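Local coordinates for protein arginine--tRNA ligase (Campylobacter jejuni, PDB 3FNR) that catalyses the ATP-dependent joining of arginine to its cognate tRNA, working as a monomeric class I aminoacyl-tRNA synthetase, at residues A345-V350 with L434-I439; L377-N382 with A407-K412. The protein carries 1 engineered substitution. One frame throughout, in Å; residues are numbered along the deposited sequence.

Interaction 1. Residues A345-V350 with L434-I439; sequences ARIHQV and LVALSI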
loop_
_atom_site.group_PDB
_atom_site.type_symbol
_atom_site.label_atom_id
_atom_site.label_comp_id
_atom_site.label_asym_id
_atom_site.label_seq_id
_atom_site.Cartn_x
_atom_site.Cartn_y
_atom_site.Cartn_z
ATOM N N ALA A 345 9.390 0.567 -24.105
ATOM C CA ALA A 345 9.306 -0.373 -25.229
ATOM C C ALA A 345 9.921 0.192 -26.515
ATOM O O ALA A 345 10.566 -0.532 -27.271
ATOM C CB ALA A 345 7.862 -0.777 -25.471
ATOM N N ARG A 346 9.719 1.488 -26.746
ATOM C CA ARG A 346 10.280 2.181 -27.899
ATOM C C ARG A 346 11.810 2.137 -27.886
ATOM O O ARG A 346 12.439 1.957 -28.937
ATOM C CB ARG A 346 9.759 3.619 -27.947
ATOM C CG ARG A 346 9.550 4.146 -29.340
ATOM C CD ARG A 346 8.168 4.719 -29.579
ATOM N NE ARG A 346 8.023 6.123 -29.204
ATOM C CZ ARG A 346 8.304 7.164 -29.988
ATOM N NH1 ARG A 346 8.777 6.992 -31.216
ATOM N NH2 ARG A 346 8.113 8.394 -29.531
ATOM N N ILE A 347 12.397 2.266 -26.693
ATOM C CA ILE A 347 13.851 2.162 -26.493
ATOM C C ILE A 347 14.338 0.746 -26.769
ATOM O O ILE A 347 15.341 0.552 -27.461
ATOM C CB ILE A 347 14.273 2.597 -25.061
ATOM C CG1 ILE A 347 14.026 4.092 -24.881
ATOM C CG2 ILE A 347 15.756 2.289 -24.795
ATOM C CD1 ILE A 347 13.816 4.552 -23.473
ATOM N N HIS A 348 13.618 -0.239 -26.236
ATOM C CA HIS A 348 13.947 -1.649 -26.443
ATOM C C HIS A 348 13.956 -2.017 -27.930
ATOM O O HIS A 348 14.836 -2.750 -28.388
ATOM C CB HIS A 348 12.974 -2.545 -25.672
ATOM C CG HIS A 348 13.323 -3.999 -25.728
ATOM N ND1 HIS A 348 14.269 -4.570 -24.903
ATOM C CD2 HIS A 348 12.857 -4.999 -26.516
ATOM C CE1 HIS A 348 14.368 -5.860 -25.176
ATOM N NE2 HIS A 348 13.523 -6.145 -26.151
ATOM N N GLN A 349 12.992 -1.478 -28.671
ATOM C CA GLN A 349 12.859 -1.734 -30.103
ATOM C C GLN A 349 13.924 -1.064 -30.965
ATOM O O GLN A 349 14.405 -1.673 -31.922
ATOM C CB GLN A 349 11.456 -1.360 -30.591
ATOM C CG GLN A 349 10.502 -2.555 -30.728
ATOM C CD GLN A 349 10.403 -3.412 -29.468
ATOM O OE1 GLN A 349 10.993 -4.494 -29.389
ATOM N NE2 GLN A 349 9.658 -2.928 -28.479
ATOM N N VAL A 350 14.301 0.171 -30.629
ATOM C CA VAL A 350 15.356 0.864 -31.375
ATOM C C VAL A 350 16.720 0.165 -31.208
ATOM O O VAL A 350 17.523 0.139 -32.140
ATOM C CB VAL A 350 15.383 2.419 -31.110
ATOM C CG1 VAL A 350 15.936 2.767 -29.738
ATOM C CG2 VAL A 350 16.178 3.140 -32.183
ATOM N N LEU A 434 19.777 4.830 -20.580
ATOM C CA LEU A 434 19.647 5.448 -19.278
ATOM C C LEU A 434 18.203 5.859 -18.952
ATOM O O LEU A 434 17.770 5.736 -17.807
ATOM C CB LEU A 434 20.591 6.634 -19.188
ATOM C CG LEU A 434 20.865 7.195 -17.802
ATOM C CD1 LEU A 434 21.582 6.182 -16.910
ATOM C CD2 LEU A 434 21.697 8.410 -18.002
ATOM N N VAL A 435 17.473 6.343 -19.954
ATOM C CA VAL A 435 16.038 6.648 -19.819
ATOM C C VAL A 435 15.240 5.374 -19.503
ATOM O O VAL A 435 14.407 5.363 -18.599
ATOM C CB VAL A 435 15.475 7.347 -21.087
ATOM C CG1 VAL A 435 13.980 7.632 -20.959
ATOM C CG2 VAL A 435 16.238 8.654 -21.362
ATOM N N ALA A 436 15.527 4.299 -20.232
ATOM C CA ALA A 436 14.909 3.005 -19.978
ATOM C C ALA A 436 15.160 2.538 -18.540
ATOM O O ALA A 436 14.270 1.967 -17.910
ATOM C CB ALA A 436 15.411 1.968 -20.976
ATOM N N LEU A 437 16.359 2.816 -18.029
ATOM C CA LEU A 437 16.754 2.397 -16.691
ATOM C C LEU A 437 16.007 3.156 -15.595
ATOM O O LEU A 437 15.581 2.549 -14.615
ATOM C CB LEU A 437 18.272 2.516 -16.508
ATOM C CG LEU A 437 18.882 2.151 -15.146
ATOM C CD1 LEU A 437 18.612 0.692 -14.759
ATOM C CD2 LEU A 437 20.361 2.465 -15.113
ATOM N N SER A 438 15.838 4.466 -15.777
ATOM C CA SER A 438 15.050 5.292 -14.860
ATOM C C SER A 438 13.577 4.894 -14.847
ATOM O O SER A 438 12.951 4.879 -13.789
ATOM C CB SER A 438 15.180 6.765 -15.221
ATOM O OG SER A 438 16.518 7.192 -15.043
ATOM N N ILE A 439 13.034 4.562 -16.018
ATOM C CA ILE A 439 11.637 4.143 -16.121
ATOM C C ILE A 439 11.445 2.843 -15.338
ATOM O O ILE A 439 10.572 2.762 -14.455
ATOM C CB ILE A 439 11.181 4.021 -17.602
ATOM C CG1 ILE A 439 10.994 5.419 -18.198
ATOM C CG2 ILE A 439 9.885 3.223 -17.728
ATOM C CD1 ILE A 439 10.763 5.444 -19.684
#
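Ile347 meets Val435 and Ala436 with its two methyl ends, and no hydrogen bond crosses between the two segments. The branch methyl CG2 of Ile347 lies 3.8 Å from CB of Ala436. The terminal methyl CD1 of Ile347 sits 3.9 Å from that same CB, so the small side chain of Ala436 is touched by both ends of the isoleucine. CD1 of Ile347 also comes within 3.7 Å of the backbone N of Ala436, brushing the helix itself, and within 4.0 Å of CG1 of Val435. A chi1 of -67° explains this double reach: CG2 stands anti to the backbone N while CG1 lies beside that N, and the extended second torsion carries CD1 toward the facing helix. With only an alanine methyl at the point of nearest backbone approach of the two segments, the CA atoms of Ile347 and Ala436 come to 6.7 Å. The pair joins helices 336-353 and 425-445 in the helical DALR anticodon-binding domain, in the packed interior of the bundle. Around this contact, Phe410 of helix 398-416 also packs on Ile347, and Leu376 of helix 371-381 touches Val435. Over the preceding two turns of helix 336-353, His344 touches Ala436, and Ile340, Ala343 and His344 pack on Ile439. Arg346 reaches helix 398-416, where its NH2 bonds OD1 of Asn415; NE2 of Gln349 bonds the carbonyl O of Asn452, near the end of the modelled chain.

Interaction 2. Residues L377-N382 with A407-K412; sequences LFEALN and AANFHK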
loop_
_atom_site.group_PDB
_atom_site.type_symbol
_atom_site.label_atom_id
_atom_site.label_comp_id
_atom_site.label_asym_id
_atom_site.label_seq_id
_atom_site.Cartn_x
_atom_site.Cartn_y
_atom_site.Cartn_z
ATOM N N LEU A 377 19.021 13.634 -20.492
ATOM C CA LEU A 377 20.079 12.969 -19.737
ATOM C C LEU A 377 20.029 13.378 -18.269
ATOM O O LEU A 377 20.031 12.515 -17.384
ATOM C CB LEU A 377 21.450 13.302 -20.339
ATOM C CG LEU A 377 22.748 12.936 -19.611
ATOM C CD1 LEU A 377 22.884 11.441 -19.439
ATOM C CD2 LEU A 377 23.946 13.484 -20.378
ATOM N N PHE A 378 19.973 14.687 -18.020
ATOM C CA PHE A 378 19.843 15.201 -16.661
ATOM C C PHE A 378 18.616 14.618 -15.980
ATOM O O PHE A 378 18.703 14.163 -14.841
ATOM C CB PHE A 378 19.750 16.729 -16.623
ATOM C CG PHE A 378 19.559 17.278 -15.225
ATOM C CD1 PHE A 378 20.649 17.425 -14.368
ATOM C CD2 PHE A 378 18.288 17.616 -14.755
ATOM C CE1 PHE A 378 20.479 17.915 -13.068
ATOM C CE2 PHE A 378 18.106 18.104 -13.459
ATOM C CZ PHE A 378 19.207 18.257 -12.616
ATOM N N GLU A 379 17.488 14.645 -16.692
ATOM C CA GLU A 379 16.216 14.146 -16.187
ATOM C C GLU A 379 16.330 12.675 -15.793
ATOM O O GLU A 379 15.842 12.278 -14.736
ATOM C CB GLU A 379 15.112 14.345 -17.234
ATOM C CG GLU A 379 13.687 14.261 -16.680
ATOM C CD GLU A 379 12.620 14.625 -17.710
ATOM O OE1 GLU A 379 11.485 14.958 -17.304
ATOM O OE2 GLU A 379 12.909 14.591 -18.924
ATOM N N ALA A 380 16.996 11.881 -16.631
ATOM C CA ALA A 380 17.216 10.466 -16.330
ATOM C C ALA A 380 17.967 10.303 -15.010
ATOM O O ALA A 380 17.531 9.548 -14.138
ATOM C CB ALA A 380 17.967 9.769 -17.471
ATOM N N LEU A 381 19.060 11.051 -14.852
ATOM C CA LEU A 381 19.917 10.944 -13.670
ATOM C C LEU A 381 19.317 11.565 -12.405
ATOM O O LEU A 381 19.707 11.207 -11.296
ATOM C CB LEU A 381 21.301 11.536 -13.959
ATOM C CG LEU A 381 22.090 10.773 -15.025
ATOM C CD1 LEU A 381 23.283 11.585 -15.493
ATOM C CD2 LEU A 381 22.537 9.407 -14.503
ATOM N N ASN A 382 18.358 12.470 -12.588
ATOM C CA ASN A 382 17.691 13.177 -11.495
ATOM C C ASN A 382 16.756 12.299 -10.643
ATOM O O ASN A 382 16.209 12.782 -9.654
ATOM C CB ASN A 382 16.891 14.353 -12.062
ATOM C CG ASN A 382 16.435 15.344 -10.988
ATOM O OD1 ASN A 382 15.263 15.738 -10.947
ATOM N ND2 ASN A 382 17.352 15.739 -10.115
ATOM N N ALA A 407 8.606 10.403 -19.678
ATOM C CA ALA A 407 8.067 9.709 -20.853
ATOM C C ALA A 407 7.709 10.715 -21.946
ATOM O O ALA A 407 8.017 10.486 -23.113
ATOM C CB ALA A 407 6.860 8.879 -20.495
ATOM N N ALA A 408 7.077 11.822 -21.550
ATOM C CA ALA A 408 6.692 12.883 -22.474
ATOM C C ALA A 408 7.919 13.430 -23.202
ATOM O O ALA A 408 7.935 13.497 -24.429
ATOM C CB ALA A 408 5.979 14.007 -21.729
ATOM N N ASN A 409 8.942 13.795 -22.429
ATOM C CA ASN A 409 10.181 14.332 -22.962
ATOM C C ASN A 409 10.949 13.341 -23.817
ATOM O O ASN A 409 11.479 13.729 -24.854
ATOM C CB ASN A 409 11.053 14.869 -21.839
ATOM C CG ASN A 409 10.436 16.058 -21.163
ATOM O OD1 ASN A 409 9.759 16.862 -21.796
ATOM N ND2 ASN A 409 10.646 16.171 -19.862
ATOM N N PHE A 410 10.992 12.071 -23.407
ATOM C CA PHE A 410 11.593 11.038 -24.250
ATOM C C PHE A 410 10.893 10.933 -25.597
ATOM O O PHE A 410 11.546 10.999 -26.634
ATOM C CB PHE A 410 11.594 9.646 -23.613
ATOM C CG PHE A 410 11.908 8.554 -24.604
ATOM C CD1 PHE A 410 13.208 8.364 -25.045
ATOM C CD2 PHE A 410 10.897 7.750 -25.132
ATOM C CE1 PHE A 410 13.508 7.385 -25.989
ATOM C CE2 PHE A 410 11.181 6.769 -26.073
ATOM C CZ PHE A 410 12.484 6.588 -26.507
ATOM N N HIS A 411 9.575 10.737 -25.564
ATOM C CA HIS A 411 8.782 10.552 -26.766
ATOM C C HIS A 411 9.027 11.684 -27.745
ATOM O O HIS A 411 9.309 11.433 -28.911
ATOM C CB HIS A 411 7.288 10.442 -26.434
ATOM C CG HIS A 411 6.876 9.090 -25.927
ATOM N ND1 HIS A 411 7.076 7.934 -26.648
ATOM C CD2 HIS A 411 6.257 8.713 -24.781
ATOM C CE1 HIS A 411 6.605 6.902 -25.968
ATOM N NE2 HIS A 411 6.105 7.347 -24.829
ATOM N N LYS A 412 8.953 12.916 -27.246
ATOM C CA LYS A 412 9.160 14.098 -28.055
ATOM C C LYS A 412 10.583 14.122 -28.630
ATOM O O LYS A 412 10.762 14.366 -29.821
ATOM C CB LYS A 412 8.858 15.361 -27.250
ATOM C CG LYS A 412 8.685 16.592 -28.121
ATOM C CD LYS A 412 9.068 17.878 -27.401
ATOM C CE LYS A 412 8.727 19.107 -28.250
ATOM N NZ LYS A 412 9.284 19.031 -29.633
#
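Glu379 turns its CG anti to the backbone N (chi1 -162°) and runs extended from there, while Asn409 swings CG beside its own N (chi1 -66°); the carboxylate and the amide thus meet between two segments whose nearest CA atoms, those of Glu379 and Asn409, are 9.1 Å apart. The carboxamide nitrogen faces both carboxylate oxygens. Its straighter bond runs from ND2 of Asn409 to OE2 of Glu379, 2.9 Å long; the other, from ND2 of Asn409 to OE1 of Glu379 at 3.0 Å, is weak and more bent. OE2 is met on its syn side, with the donor slightly out of the carboxylate plane. The two flat groups are not coplanar, their planes standing 42° apart, and the side chains cross at about a right angle. CB of Asn409 adds a looser approach, 3.5 Å from OE2 of Glu379. This is a polar bridge at the surface, with Asn409 exposed and Glu379 partly so; solvent probably competes for the same groups. Ala380 and Phe410, which follow the pair in sequence, are buried. The carbonyl O of Glu379 is bonded by OH of Tyr402, tying the two helices together a second time. Phe410 meets Phe432 edge-to-face, and His411 is held through NE2 by the carbonyl O of Tyr339. One Glu-Asn bridge, with Leu377, Phe410 and His411 buried in the same segments, thus makes a surface polar link between helices 371-381 and 398-416 of the helical bundle that forms the DALR anticodon-binding domain, found in class I synthetases such as this one.

Overall arrangement
The two interactions lie about 11 Å apart, centre to centre, in the DALR anticodon-binding domain, both about 27 Å from the centre of the chain and on the same side of it. The four helices concerned come in the order 336-353, 371-381, 398-416, 425-445: interaction 1 pairs the outer two of these, interaction 2 the inner two. Direct contacts join the pairs: Ser438 OG to Ala380 O at 2.7 Å and Arg346 NH2 to His411 ND1 at 3.1 Å, both probable hydrogen bonds, with Leu434 packing on Leu377. A buried apolar seam and a solvent-facing polar bridge therefore link the members of one four-helix group of the anticodon-binding domain.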